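PDB 6KRW: protein-tyrosine-phosphatase PTP1, which removes phosphate from phosphotyrosine in proteins, acting on MAP kinases such as MPK6 and, in vitro, MPK4, and so moderates plant defence responses. Local coordinates for residues E33-Q38 against Q283-Y288; G22-P27 against C291-V296; G18-K23 against S263-A268; S93-S98 against A272-Q277. One frame throughout, in Å; residues are numbered along the deposited sequence.

In the fold
From the N terminus, helix 7-24 enters two contacts in turn: residues 18-23 reach forward to 263-268 (interaction 3), and 22-27 to the C-terminal helix 285-303 (interaction 2). Helix 27-39 follows and meets the start of that same helix in interaction 1, whose loop is nested within that of interaction 2. Interaction 4, between edge strand 92-95 and helix 267-277, closes a shorter loop that lies inside both. Interaction 3 crosses interactions 1 and 4, since its segments alternate with theirs. Together the contacts bind the two N-terminal helices to the closing helices 267-277 and 285-303, and interaction 4 joins helix 267-277 to the edge of the central sheet.

Interaction 1 of 4, residues E33-Q38 against Q283-Y288; sequences EFTGLQ and QTMDQY
Phe34 and Tyr288 fill most of this interface, with the backbone at Thr284 and Met285 lying over one face of the Phe34 ring. Met285 CA makes a CH-pi contact 3.9 Å from that ring's centroid, and Phe34 CZ comes within 3.4 Å of Thr284 C. At the ring edge, near its plane, stands Gln283 O. The Tyr288 side chain slides past Phe34 in the opposite direction, its CB 3.6 Å from Phe34 CD1, and the two rings are inclined obliquely at 40°. Tyr288 leaves its helix toward helix 27-39, and chi1 of -169° sets CG anti to the backbone N, alongside Phe34; Tyr288 CE1 touches Leu37 CD1 at 3.9 Å. The phenol OH donates to Glu33 OE2 over 2.6 Å, meeting the carboxylate from above its plane, and Glu33 OE2 is also hydrogen-bonded to Tyr292 OH. An alanine in place of Tyr288 would probably open a gap beside Phe34 and Leu37 and deprive Glu33 OE2 of one of its two tyrosine partners. A water joins Gln38 NE2 to Gln283 O, while Gln38 OE1 is bonded to Arg275. Thr284 OG1 accepts from Gln287 N at 3.0 Å, and Gln287 OE1 accepts chiefly from Gln283 N (2.9 Å) and weakly from Thr284 N. The Thr284-Gln287 capping box starts helix 285-303 directly after Gln283, a substrate-binding residue by similarity, at the Q-loop of classical tyrosine phosphatases.

Interaction 2 of 4, residues G22-P27 against C291-V296; sequences GKIQNP and CYNAIV
Helix 7-24 packs through Lys23 and Ile24 against the turn Tyr292-Val296 of helix 285-303, the CA atoms of Ile24 and Tyr292 lying 7.0 Å apart. Ile24 supplies the apolar part of the contact. Its CG1 is anti to the carbonyl carbon, and chi2 of 172° extends CD1 onward to the neighbouring helix. There CD1 meets Val296 CG2 tip to tip at 3.4 Å, tighter than usual for two carbons. The same methyl also approaches Asn293 OD1 to 3.1 Å and lies 3.5 Å from the backbone O of Tyr292. Behind it, Ile24 CG1 rests 3.9 Å from Tyr292 CB as the two side chains run past each other in opposite directions.

The aliphatic part of Lys23 lies against the Tyr292 ring, with CB 3.6 Å from Tyr292 CE1 in an oblique approach. The lysine chain is bent at chi2 and again at chi4, and NZ makes a weak bond of 3.4 Å to Tyr292 OH. Both polar ends have a stronger partner in Glu33 of helix 27-39: OE1 forms a salt bridge with Lys23 NZ, and OE2 is hydrogen-bonded to Tyr292 OH. The Tyr292 ring also packs edge-to-face with that of Tyr288. This is helix-to-helix packing away from the annotated sites, tying N-terminal helix 7-24 to helix 285-303, and Ile30 of helix 27-39 touches Lys23, Ile24 and Tyr292. The chemistry is divided between a tightly packed Ile24 methyl, set among Val296 and two oxygens, and a small polar network, in which the carboxylate of Glu33 probably balances the lysine charge and helps fix the tyrosine hydroxyl.

Interaction 3 of 4, residues G18-K23 against S263-A268; sequences GVFRGK and SALDLA
Largely apolar packing, completed by one bridging water, sets Val19, Phe20 and Lys23 of helix 7-24 against the 3-10 turn and loop that lead into helix 267-277. Val19 CG2 touches Leu265 CD2 at 3.7 Å, the two side chains crossing at about a right angle. With CG anti to the carbonyl carbon, chi1 of -79° carries Phe20 CG toward the turn. Phe20 CZ lies 3.6 Å from Ala264 O, which is in the ring plane. Leu267 CB is also at the edge, 4.3 Å from Phe20 CE1. Over one face of the ring sits a water that accepts from Lys23 NZ at 2.9 Å and donates to Leu265 O at 2.6 Å, so the turn's carbonyl is held to the lysine indirectly. Lys23 NZ has its salt bridge to Glu33 as well. An alanine at Phe20 would probably leave a gap beside Leu267 and the Ala264 carbonyl. Past the turn, Asp266 is the N-cap of helix 267-277, its OD1 accepting from Lys269 N. The contact thus seats an N-terminal helix beside helices 267-277 and 285-303 of the catalytic domain, consistent with PTP1B, where N-terminal helices likewise pack on the domain.

Interaction 4 of 4, residues S93-S98 against A272-Q277; sequences SLIKTS and ALFRKQ
Helix 267-277 flanks the outermost strand of the central sheet here, and Gln277 meets the backbone of Lys96, just past strand 93-95, with its carboxamide. Strand 93-95 and helix 272-277 run nearly antiparallel, at 155°, with their axes 8.6 Å apart. The Gln277 chain is extended beyond CG and delivers both ends of its amide to one residue: OE1 accepts from Lys96 N at 2.8 Å (158° at the hydrogen), and NE2 donates to Lys96 O at 2.9 Å (165°). NE2 lies above the plane of the Lys96 carbonyl, although that oxygen lies close to the amide plane of Gln277. Next to this pair, Ile95 CG2 rests over a face of the Phe274 ring, 4.1 Å from its centroid in a CH-pi contact, and Thr97 CG2 meets the ring edge in plane, 3.7 Å from CE1. Thr97 CG2 also reaches Leu273 CD2 at 4.0 Å. At the strand's other end a water accepts from Ser93 OG and donates to Gln277 O; Ser93 OG is also bonded to Arg278, and Asn74 ND2 bonds both Gln277 O and Leu94 O. One side-chain amide thus satisfies the N-H and the C=O of Lys96 much as a neighbouring strand would, which fixes the rotation of the Gln277 amide and couples helix 267-277 to the sheet edge.

Interaction 1 of 4, residues E33-Q38 against Q283-Y288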
loop_
_atom_site.group_PDB
_atom_site.type_symbol
_atom_site.label_atom_id
_atom_site.label_comp_id
_atom_site.label_asym_id
_atom_site.label_seq_id
_atom_site.Cartn_x
_atom_site.Cartn_y
_atom_site.Cartn_z
ATOM N N GLU A 33 -5.035 -19.589 -10.901
ATOM C CA GLU A 33 -4.340 -18.310 -11.202
ATOM C C GLU A 33 -3.165 -18.131 -10.234
ATOM O O GLU A 33 -2.049 -17.770 -10.670
ATOM C CB GLU A 33 -5.286 -17.115 -11.123
ATOM C CG GLU A 33 -6.352 -17.079 -12.193
ATOM C CD GLU A 33 -7.343 -15.934 -12.087
ATOM O OE1 GLU A 33 -8.139 -15.746 -13.020
ATOM O OE2 GLU A 33 -7.337 -15.247 -11.043
ATOM N N PHE A 34 -3.403 -18.294 -8.929
ATOM C CA PHE A 34 -2.318 -18.047 -7.950
ATOM C C PHE A 34 -1.180 -19.060 -8.116
ATOM O O PHE A 34 -0.013 -18.656 -8.025
ATOM C CB PHE A 34 -2.854 -18.036 -6.515
ATOM C CG PHE A 34 -1.842 -17.520 -5.540
ATOM C CD1 PHE A 34 -1.562 -16.162 -5.484
ATOM C CD2 PHE A 34 -1.112 -18.381 -4.732
ATOM C CE1 PHE A 34 -0.604 -15.681 -4.607
ATOM C CE2 PHE A 34 -0.135 -17.894 -3.879
ATOM C CZ PHE A 34 0.104 -16.543 -3.803
ATOM N N THR A 35 -1.508 -20.334 -8.327
ATOM C CA THR A 35 -0.466 -21.358 -8.568
ATOM C C THR A 35 0.379 -20.955 -9.785
ATOM O O THR A 35 1.632 -21.124 -9.747
ATOM C CB THR A 35 -1.111 -22.736 -8.719
ATOM O OG1 THR A 35 -1.790 -23.030 -7.498
ATOM C CG2 THR A 35 -0.085 -23.806 -9.000
ATOM N N GLY A 36 -0.266 -20.437 -10.828
ATOM C CA GLY A 36 0.469 -19.983 -12.026
ATOM C C GLY A 36 1.378 -18.808 -11.712
ATOM O O GLY A 36 2.518 -18.754 -12.204
ATOM N N LEU A 37 0.892 -17.836 -10.950
ATOM C CA LEU A 37 1.736 -16.694 -10.532
ATOM C C LEU A 37 2.941 -17.213 -9.750
ATOM O O LEU A 37 4.054 -16.726 -9.966
ATOM C CB LEU A 37 0.921 -15.724 -9.669
ATOM C CG LEU A 37 -0.111 -14.885 -10.413
ATOM C CD1 LEU A 37 -1.102 -14.245 -9.448
ATOM C CD2 LEU A 37 0.570 -13.819 -11.273
ATOM N N GLN A 38 2.738 -18.153 -8.834
ATOM C CA GLN A 38 3.866 -18.676 -8.034
ATOM C C GLN A 38 4.858 -19.424 -8.936
ATOM O O GLN A 38 6.063 -19.313 -8.699
ATOM C CB GLN A 38 3.329 -19.566 -6.914
ATOM C CG GLN A 38 2.488 -18.829 -5.883
ATOM C CD GLN A 38 3.287 -17.791 -5.144
ATOM O OE1 GLN A 38 3.474 -16.672 -5.640
ATOM N NE2 GLN A 38 3.749 -18.146 -3.958
ATOM N N GLN A 283 1.198 -12.276 -1.017
ATOM C CA GLN A 283 2.073 -13.379 -0.568
ATOM C C GLN A 283 1.396 -14.746 -0.562
ATOM O O GLN A 283 2.111 -15.738 -0.779
ATOM C CB GLN A 283 2.679 -13.031 0.783
ATOM C CG GLN A 283 3.826 -12.056 0.652
ATOM C CD GLN A 283 5.050 -12.843 0.277
ATOM O OE1 GLN A 283 5.583 -13.597 1.089
ATOM N NE2 GLN A 283 5.493 -12.666 -0.963
ATOM N N THR A 284 0.101 -14.832 -0.311
ATOM C CA THR A 284 -0.488 -16.177 -0.081
ATOM C C THR A 284 -1.732 -16.397 -0.931
ATOM O O THR A 284 -2.358 -15.436 -1.341
ATOM C CB THR A 284 -0.836 -16.393 1.397
ATOM O OG1 THR A 284 -1.959 -15.574 1.703
ATOM C CG2 THR A 284 0.300 -16.075 2.347
ATOM N N MET A 285 -2.114 -17.656 -1.086
ATOM C CA MET A 285 -3.346 -17.960 -1.850
ATOM C C MET A 285 -4.565 -17.421 -1.082
ATOM O O MET A 285 -5.489 -16.928 -1.730
ATOM C CB MET A 285 -3.474 -19.464 -2.099
ATOM C CG MET A 285 -4.644 -19.824 -2.989
ATOM S SD MET A 285 -4.804 -21.604 -3.303
ATOM C CE MET A 285 -3.427 -21.844 -4.424
ATOM N N ASP A 286 -4.559 -17.462 0.255
ATOM C CA ASP A 286 -5.680 -16.849 1.005
ATOM C C ASP A 286 -5.750 -15.340 0.753
ATOM O O ASP A 286 -6.868 -14.817 0.599
ATOM C CB ASP A 286 -5.575 -17.154 2.501
ATOM C CG ASP A 286 -5.954 -18.569 2.870
ATOM O OD1 ASP A 286 -6.562 -19.273 2.030
ATOM O OD2 ASP A 286 -5.644 -18.953 3.997
ATOM N N GLN A 287 -4.605 -14.660 0.628
ATOM C CA GLN A 287 -4.615 -13.213 0.324
ATOM C C GLN A 287 -5.183 -12.986 -1.074
ATOM O O GLN A 287 -5.907 -12.038 -1.260
ATOM C CB GLN A 287 -3.218 -12.610 0.482
ATOM C CG GLN A 287 -2.870 -12.399 1.954
ATOM C CD GLN A 287 -1.428 -12.027 2.169
ATOM O OE1 GLN A 287 -0.656 -11.918 1.216
ATOM N NE2 GLN A 287 -1.040 -11.816 3.418
ATOM N N TYR A 288 -4.843 -13.864 -2.023
ATOM C CA TYR A 288 -5.354 -13.722 -3.398
ATOM C C TYR A 288 -6.867 -13.910 -3.409
ATOM O O TYR A 288 -7.569 -13.148 -4.031
ATOM C CB TYR A 288 -4.596 -14.711 -4.292
ATOM C CG TYR A 288 -4.833 -14.501 -5.760
ATOM C CD1 TYR A 288 -4.279 -13.406 -6.406
ATOM C CD2 TYR A 288 -5.623 -15.359 -6.486
ATOM C CE1 TYR A 288 -4.495 -13.189 -7.753
ATOM C CE2 TYR A 288 -5.821 -15.164 -7.846
ATOM C CZ TYR A 288 -5.295 -14.047 -8.465
ATOM O OH TYR A 288 -5.472 -13.829 -9.817
HETATM O O HOH W 1 4.771 -15.825 -2.130
#

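Interaction 2 of 4, residues G22-P27 against C291-V296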
loop_
_atom_site.group_PDB
_atom_site.type_symbol
_atom_site.label_atom_id
_atom_site.label_comp_id
_atom_site.label_asym_id
_atom_site.label_seq_id
_atom_site.Cartn_x
_atom_site.Cartn_y
_atom_site.Cartn_z
ATOM N N GLY A 22 -18.463 -14.702 -10.821
ATOM C CA GLY A 22 -18.312 -16.010 -11.477
ATOM C C GLY A 22 -17.018 -16.681 -11.054
ATOM O O GLY A 22 -17.010 -17.912 -10.913
ATOM N N LYS A 23 -15.946 -15.916 -10.861
ATOM C CA LYS A 23 -14.662 -16.479 -10.378
ATOM C C LYS A 23 -14.828 -17.063 -8.971
ATOM O O LYS A 23 -14.356 -18.171 -8.729
ATOM C CB LYS A 23 -13.573 -15.407 -10.426
ATOM C CG LYS A 23 -13.228 -14.934 -11.832
ATOM C CD LYS A 23 -12.323 -15.883 -12.543
ATOM C CE LYS A 23 -11.904 -15.392 -13.910
ATOM N NZ LYS A 23 -10.847 -14.365 -13.790
ATOM N N ILE A 24 -15.486 -16.348 -8.068
ATOM C CA ILE A 24 -15.635 -16.831 -6.656
ATOM C C ILE A 24 -16.536 -18.070 -6.635
ATOM O O ILE A 24 -16.357 -18.931 -5.738
ATOM C CB ILE A 24 -16.132 -15.693 -5.743
ATOM C CG1 ILE A 24 -14.959 -14.744 -5.480
ATOM C CG2 ILE A 24 -16.741 -16.211 -4.457
ATOM C CD1 ILE A 24 -15.319 -13.496 -4.771
ATOM N N GLN A 25 -17.442 -18.175 -7.602
ATOM C CA GLN A 25 -18.352 -19.345 -7.724
ATOM C C GLN A 25 -17.596 -20.529 -8.325
ATOM O O GLN A 25 -18.128 -21.637 -8.268
ATOM C CB GLN A 25 -19.597 -18.964 -8.532
ATOM C CG GLN A 25 -20.494 -17.986 -7.772
ATOM C CD GLN A 25 -21.574 -17.358 -8.618
ATOM O OE1 GLN A 25 -21.586 -17.471 -9.839
ATOM N NE2 GLN A 25 -22.495 -16.673 -7.961
ATOM N N ASN A 26 -16.413 -20.296 -8.899
ATOM C CA ASN A 26 -15.568 -21.384 -9.468
ATOM C C ASN A 26 -14.190 -21.265 -8.836
ATOM O O ASN A 26 -13.233 -20.857 -9.483
ATOM C CB ASN A 26 -15.514 -21.314 -10.997
ATOM C CG ASN A 26 -16.868 -21.572 -11.629
ATOM O OD1 ASN A 26 -17.238 -22.717 -11.876
ATOM N ND2 ASN A 26 -17.617 -20.511 -11.889
ATOM N N PRO A 27 -14.052 -21.498 -7.523
ATOM C CA PRO A 27 -12.816 -21.159 -6.814
ATOM C C PRO A 27 -11.568 -21.881 -7.338
ATOM O O PRO A 27 -10.470 -21.360 -7.157
ATOM C CB PRO A 27 -13.118 -21.554 -5.353
ATOM C CG PRO A 27 -14.216 -22.576 -5.469
ATOM C CD PRO A 27 -15.064 -22.092 -6.619
ATOM N N CYS A 291 -8.515 -10.814 -2.084
ATOM C CA CYS A 291 -8.613 -9.768 -3.133
ATOM C C CYS A 291 -9.937 -9.945 -3.873
ATOM O O CYS A 291 -10.671 -9.006 -4.043
ATOM C CB CYS A 291 -7.530 -9.901 -4.206
ATOM S SG CYS A 291 -5.873 -9.434 -3.693
ATOM N N TYR A 292 -10.211 -11.168 -4.332
ATOM C CA TYR A 292 -11.442 -11.422 -5.115
ATOM C C TYR A 292 -12.674 -11.108 -4.255
ATOM O O TYR A 292 -13.583 -10.441 -4.724
ATOM C CB TYR A 292 -11.497 -12.868 -5.580
ATOM C CG TYR A 292 -10.896 -13.102 -6.943
ATOM C CD1 TYR A 292 -11.646 -12.858 -8.072
ATOM C CD2 TYR A 292 -9.609 -13.580 -7.096
ATOM C CE1 TYR A 292 -11.136 -13.063 -9.334
ATOM C CE2 TYR A 292 -9.085 -13.802 -8.360
ATOM C CZ TYR A 292 -9.851 -13.536 -9.471
ATOM O OH TYR A 292 -9.382 -13.726 -10.758
ATOM N N ASN A 293 -12.672 -11.573 -3.004
ATOM C CA ASN A 293 -13.856 -11.395 -2.125
ATOM C C ASN A 293 -14.072 -9.906 -1.878
ATOM O O ASN A 293 -15.227 -9.460 -1.942
ATOM C CB ASN A 293 -13.659 -12.185 -0.838
ATOM C CG ASN A 293 -13.839 -13.669 -1.044
ATOM O OD1 ASN A 293 -14.705 -14.083 -1.792
ATOM N ND2 ASN A 293 -13.077 -14.477 -0.335
ATOM N N ALA A 294 -13.000 -9.163 -1.606
ATOM C CA ALA A 294 -13.149 -7.726 -1.309
ATOM C C ALA A 294 -13.648 -7.018 -2.567
ATOM O O ALA A 294 -14.430 -6.074 -2.480
ATOM C CB ALA A 294 -11.864 -7.123 -0.795
ATOM N N ILE A 295 -13.094 -7.367 -3.734
ATOM C CA ILE A 295 -13.517 -6.677 -4.979
ATOM C C ILE A 295 -14.994 -6.982 -5.263
ATOM O O ILE A 295 -15.745 -6.057 -5.595
ATOM C CB ILE A 295 -12.605 -7.106 -6.143
ATOM C CG1 ILE A 295 -11.202 -6.519 -5.980
ATOM C CG2 ILE A 295 -13.211 -6.717 -7.481
ATOM C CD1 ILE A 295 -10.115 -7.213 -6.790
ATOM N N VAL A 296 -15.415 -8.234 -5.106
ATOM C CA VAL A 296 -16.854 -8.578 -5.280
ATOM C C VAL A 296 -17.697 -7.782 -4.285
ATOM O O VAL A 296 -18.717 -7.202 -4.717
ATOM C CB VAL A 296 -17.085 -10.091 -5.164
ATOM C CG1 VAL A 296 -18.556 -10.423 -4.960
ATOM C CG2 VAL A 296 -16.540 -10.804 -6.384
#

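Interaction 3 of 4, residues G18-K23 against S263-A268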
loop_
_atom_site.group_PDB
_atom_site.type_symbol
_atom_site.label_atom_id
_atom_site.label_comp_id
_atom_site.label_asym_id
_atom_site.label_seq_id
_atom_site.Cartn_x
_atom_site.Cartn_y
_atom_site.Cartn_z
ATOM N N GLY A 18 -20.259 -9.382 -12.520
ATOM C CA GLY A 18 -20.607 -10.707 -13.055
ATOM C C GLY A 18 -19.365 -11.553 -13.249
ATOM O O GLY A 18 -19.406 -12.780 -12.959
ATOM N N VAL A 19 -18.282 -10.947 -13.738
ATOM C CA VAL A 19 -17.025 -11.702 -13.947
ATOM C C VAL A 19 -16.399 -12.127 -12.620
ATOM O O VAL A 19 -16.109 -13.318 -12.455
ATOM C CB VAL A 19 -16.060 -10.884 -14.819
ATOM C CG1 VAL A 19 -14.693 -11.530 -14.805
ATOM C CG2 VAL A 19 -16.629 -10.710 -16.226
ATOM N N PHE A 20 -16.213 -11.197 -11.687
ATOM C CA PHE A 20 -15.552 -11.534 -10.399
ATOM C C PHE A 20 -16.418 -12.511 -9.595
ATOM O O PHE A 20 -15.866 -13.421 -8.971
ATOM C CB PHE A 20 -15.232 -10.254 -9.627
ATOM C CG PHE A 20 -13.989 -9.558 -10.125
ATOM C CD1 PHE A 20 -12.750 -9.950 -9.664
ATOM C CD2 PHE A 20 -14.055 -8.477 -10.985
ATOM C CE1 PHE A 20 -11.599 -9.300 -10.075
ATOM C CE2 PHE A 20 -12.892 -7.855 -11.430
ATOM C CZ PHE A 20 -11.670 -8.289 -11.003
ATOM N N ARG A 21 -17.730 -12.324 -9.620
ATOM C CA ARG A 21 -18.631 -13.236 -8.868
ATOM C C ARG A 21 -18.533 -14.630 -9.490
ATOM O O ARG A 21 -18.519 -15.627 -8.748
ATOM C CB ARG A 21 -20.060 -12.688 -8.874
ATOM C CG ARG A 21 -21.029 -13.456 -7.998
ATOM C CD ARG A 21 -22.406 -12.834 -8.139
ATOM N NE ARG A 21 -22.571 -11.664 -7.290
ATOM C CZ ARG A 21 -23.459 -10.692 -7.487
ATOM N NH1 ARG A 21 -24.267 -10.707 -8.534
ATOM N NH2 ARG A 21 -23.520 -9.685 -6.634
ATOM N N GLY A 22 -18.463 -14.702 -10.821
ATOM C CA GLY A 22 -18.312 -16.010 -11.477
ATOM C C GLY A 22 -17.018 -16.681 -11.054
ATOM O O GLY A 22 -17.010 -17.912 -10.913
ATOM N N LYS A 23 -15.946 -15.916 -10.861
ATOM C CA LYS A 23 -14.662 -16.479 -10.378
ATOM C C LYS A 23 -14.828 -17.063 -8.971
ATOM O O LYS A 23 -14.356 -18.171 -8.729
ATOM C CB LYS A 23 -13.573 -15.407 -10.426
ATOM C CG LYS A 23 -13.228 -14.934 -11.832
ATOM C CD LYS A 23 -12.323 -15.883 -12.543
ATOM C CE LYS A 23 -11.904 -15.392 -13.910
ATOM N NZ LYS A 23 -10.847 -14.365 -13.790
ATOM N N SER A 263 -8.887 -4.132 -18.608
ATOM C CA SER A 263 -7.847 -5.104 -18.199
ATOM C C SER A 263 -7.880 -5.333 -16.693
ATOM O O SER A 263 -7.333 -6.339 -16.276
ATOM C CB SER A 263 -6.468 -4.683 -18.632
ATOM O OG SER A 263 -6.055 -3.494 -17.981
ATOM N N ALA A 264 -8.593 -4.473 -15.939
ATOM C CA ALA A 264 -8.698 -4.664 -14.472
ATOM C C ALA A 264 -9.494 -5.939 -14.156
ATOM O O ALA A 264 -9.374 -6.433 -13.020
ATOM C CB ALA A 264 -9.354 -3.471 -13.812
ATOM N N LEU A 265 -10.223 -6.500 -15.128
ATOM C CA LEU A 265 -10.945 -7.770 -14.879
ATOM C C LEU A 265 -9.969 -8.929 -14.741
ATOM O O LEU A 265 -10.370 -9.973 -14.233
ATOM C CB LEU A 265 -11.983 -8.035 -15.968
ATOM C CG LEU A 265 -13.374 -7.487 -15.655
ATOM C CD1 LEU A 265 -13.366 -5.988 -15.428
ATOM C CD2 LEU A 265 -14.335 -7.844 -16.763
ATOM N N ASP A 266 -8.734 -8.761 -15.196
ATOM C CA ASP A 266 -7.717 -9.825 -15.082
ATOM C C ASP A 266 -6.867 -9.518 -13.854
ATOM O O ASP A 266 -5.828 -8.852 -13.943
ATOM C CB ASP A 266 -6.943 -9.906 -16.393
ATOM C CG ASP A 266 -6.012 -11.091 -16.497
ATOM O OD1 ASP A 266 -5.706 -11.702 -15.490
ATOM O OD2 ASP A 266 -5.566 -11.373 -17.614
ATOM N N LEU A 267 -7.335 -10.019 -12.704
ATOM C CA LEU A 267 -6.599 -9.738 -11.458
ATOM C C LEU A 267 -5.217 -10.410 -11.482
ATOM O O LEU A 267 -4.255 -9.855 -10.932
ATOM C CB LEU A 267 -7.426 -10.219 -10.253
ATOM C CG LEU A 267 -6.774 -9.985 -8.903
ATOM C CD1 LEU A 267 -6.590 -8.510 -8.620
ATOM C CD2 LEU A 267 -7.609 -10.622 -7.824
ATOM N N ALA A 268 -5.103 -11.580 -12.124
ATOM C CA ALA A 268 -3.782 -12.242 -12.179
ATOM C C ALA A 268 -2.790 -11.339 -12.934
ATOM O O ALA A 268 -1.635 -11.226 -12.510
ATOM C CB ALA A 268 -3.880 -13.589 -12.841
HETATM O O HOH W 2 -11.693 -11.707 -12.851
#

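Interaction 4 of 4, residues S93-S98 against A272-Q277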
loop_
_atom_site.group_PDB
_atom_site.type_symbol
_atom_site.label_atom_id
_atom_site.label_comp_id
_atom_site.label_asym_id
_atom_site.label_seq_id
_atom_site.Cartn_x
_atom_site.Cartn_y
_atom_site.Cartn_z
ATOM N N SER A 93 8.961 1.287 -3.090
ATOM C CA SER A 93 8.749 1.039 -4.533
ATOM C C SER A 93 7.570 1.839 -5.042
ATOM O O SER A 93 6.514 1.886 -4.381
ATOM C CB SER A 93 8.453 -0.425 -4.737
ATOM O OG SER A 93 9.481 -1.243 -4.250
ATOM N N LEU A 94 7.679 2.477 -6.195
ATOM C CA LEU A 94 6.544 3.069 -6.904
ATOM C C LEU A 94 5.685 2.011 -7.558
ATOM O O LEU A 94 6.182 1.238 -8.406
ATOM C CB LEU A 94 7.007 4.048 -7.966
ATOM C CG LEU A 94 5.881 4.806 -8.647
ATOM C CD1 LEU A 94 5.158 5.713 -7.664
ATOM C CD2 LEU A 94 6.410 5.585 -9.828
ATOM N N ILE A 95 4.416 1.940 -7.172
ATOM C CA ILE A 95 3.424 1.043 -7.774
ATOM C C ILE A 95 2.500 1.898 -8.590
ATOM O O ILE A 95 1.752 2.712 -8.042
ATOM C CB ILE A 95 2.668 0.217 -6.716
ATOM C CG1 ILE A 95 3.596 -0.404 -5.686
ATOM C CG2 ILE A 95 1.775 -0.805 -7.386
ATOM C CD1 ILE A 95 4.610 -1.365 -6.251
ATOM N N LYS A 96 2.554 1.745 -9.912
ATOM C CA LYS A 96 1.815 2.614 -10.840
ATOM C C LYS A 96 1.384 1.757 -12.022
ATOM O O LYS A 96 2.246 1.190 -12.683
ATOM C CB LYS A 96 2.656 3.823 -11.243
ATOM C CG LYS A 96 1.991 4.793 -12.194
ATOM C CD LYS A 96 2.850 6.002 -12.494
ATOM C CE LYS A 96 2.118 7.006 -13.357
ATOM N NZ LYS A 96 2.957 8.187 -13.679
ATOM N N THR A 97 0.107 1.709 -12.314
ATOM C CA THR A 97 -0.440 0.889 -13.409
ATOM C C THR A 97 -0.858 1.789 -14.574
ATOM O O THR A 97 -0.961 1.306 -15.679
ATOM C CB THR A 97 -1.628 0.065 -12.923
ATOM O OG1 THR A 97 -2.655 0.984 -12.519
ATOM C CG2 THR A 97 -1.253 -0.845 -11.781
ATOM N N SER A 98 -1.145 3.047 -14.320
ATOM C CA SER A 98 -1.896 3.903 -15.268
ATOM C C SER A 98 -1.432 5.347 -15.137
ATOM O O SER A 98 -0.905 5.711 -14.092
ATOM C CB SER A 98 -3.394 3.857 -15.068
ATOM O OG SER A 98 -3.889 2.610 -14.598
ATOM N N ALA A 272 0.600 -9.784 -11.460
ATOM C CA ALA A 272 1.890 -9.999 -12.147
ATOM C C ALA A 272 2.565 -8.640 -12.397
ATOM O O ALA A 272 3.786 -8.542 -12.253
ATOM C CB ALA A 272 1.646 -10.717 -13.460
ATOM N N LEU A 273 1.777 -7.623 -12.774
ATOM C CA LEU A 273 2.349 -6.270 -12.976
ATOM C C LEU A 273 2.909 -5.718 -11.668
ATOM O O LEU A 273 4.000 -5.186 -11.610
ATOM C CB LEU A 273 1.303 -5.351 -13.563
ATOM C CG LEU A 273 1.744 -3.914 -13.815
ATOM C CD1 LEU A 273 2.989 -3.838 -14.704
ATOM C CD2 LEU A 273 0.609 -3.143 -14.478
ATOM N N PHE A 274 2.134 -5.906 -10.595
ATOM C CA PHE A 274 2.642 -5.458 -9.279
ATOM C C PHE A 274 3.958 -6.143 -8.938
ATOM O O PHE A 274 4.858 -5.510 -8.391
ATOM C CB PHE A 274 1.630 -5.773 -8.166
ATOM C CG PHE A 274 0.435 -4.876 -8.059
ATOM C CD1 PHE A 274 0.163 -3.866 -8.967
ATOM C CD2 PHE A 274 -0.426 -5.048 -6.988
ATOM C CE1 PHE A 274 -0.939 -3.028 -8.789
ATOM C CE2 PHE A 274 -1.546 -4.239 -6.860
ATOM C CZ PHE A 274 -1.782 -3.210 -7.721
ATOM N N ARG A 275 4.056 -7.434 -9.247
ATOM C CA ARG A 275 5.294 -8.195 -8.955
ATOM C C ARG A 275 6.483 -7.715 -9.817
ATOM O O ARG A 275 7.590 -7.780 -9.344
ATOM C CB ARG A 275 5.021 -9.692 -9.053
ATOM C CG ARG A 275 4.199 -10.214 -7.889
ATOM C CD ARG A 275 3.765 -11.628 -8.134
ATOM N NE ARG A 275 3.167 -12.161 -6.923
ATOM C CZ ARG A 275 3.067 -13.437 -6.631
ATOM N NH1 ARG A 275 3.565 -14.367 -7.421
ATOM N NH2 ARG A 275 2.493 -13.835 -5.508
ATOM N N LYS A 276 6.205 -7.156 -10.996
ATOM C CA LYS A 276 7.277 -6.535 -11.812
ATOM C C LYS A 276 7.704 -5.216 -11.185
ATOM O O LYS A 276 8.771 -4.684 -11.522
ATOM C CB LYS A 276 6.791 -6.360 -13.249
ATOM C CG LYS A 276 6.627 -7.656 -14.025
ATOM C CD LYS A 276 6.701 -7.499 -15.521
ATOM C CE LYS A 276 5.879 -6.355 -16.085
ATOM N NZ LYS A 276 5.500 -6.614 -17.503
ATOM N N GLN A 277 6.907 -4.710 -10.209
ATOM C CA GLN A 277 7.205 -3.429 -9.536
ATOM C C GLN A 277 7.675 -3.603 -8.081
ATOM O O GLN A 277 8.332 -2.694 -7.591
ATOM C CB GLN A 277 5.993 -2.492 -9.630
ATOM C CG GLN A 277 5.662 -2.170 -11.100
ATOM C CD GLN A 277 4.488 -1.246 -11.307
ATOM O OE1 GLN A 277 3.958 -0.673 -10.371
ATOM N NE2 GLN A 277 4.111 -0.984 -12.542
HETATM O O HOH W 3 10.678 -1.965 -6.571
#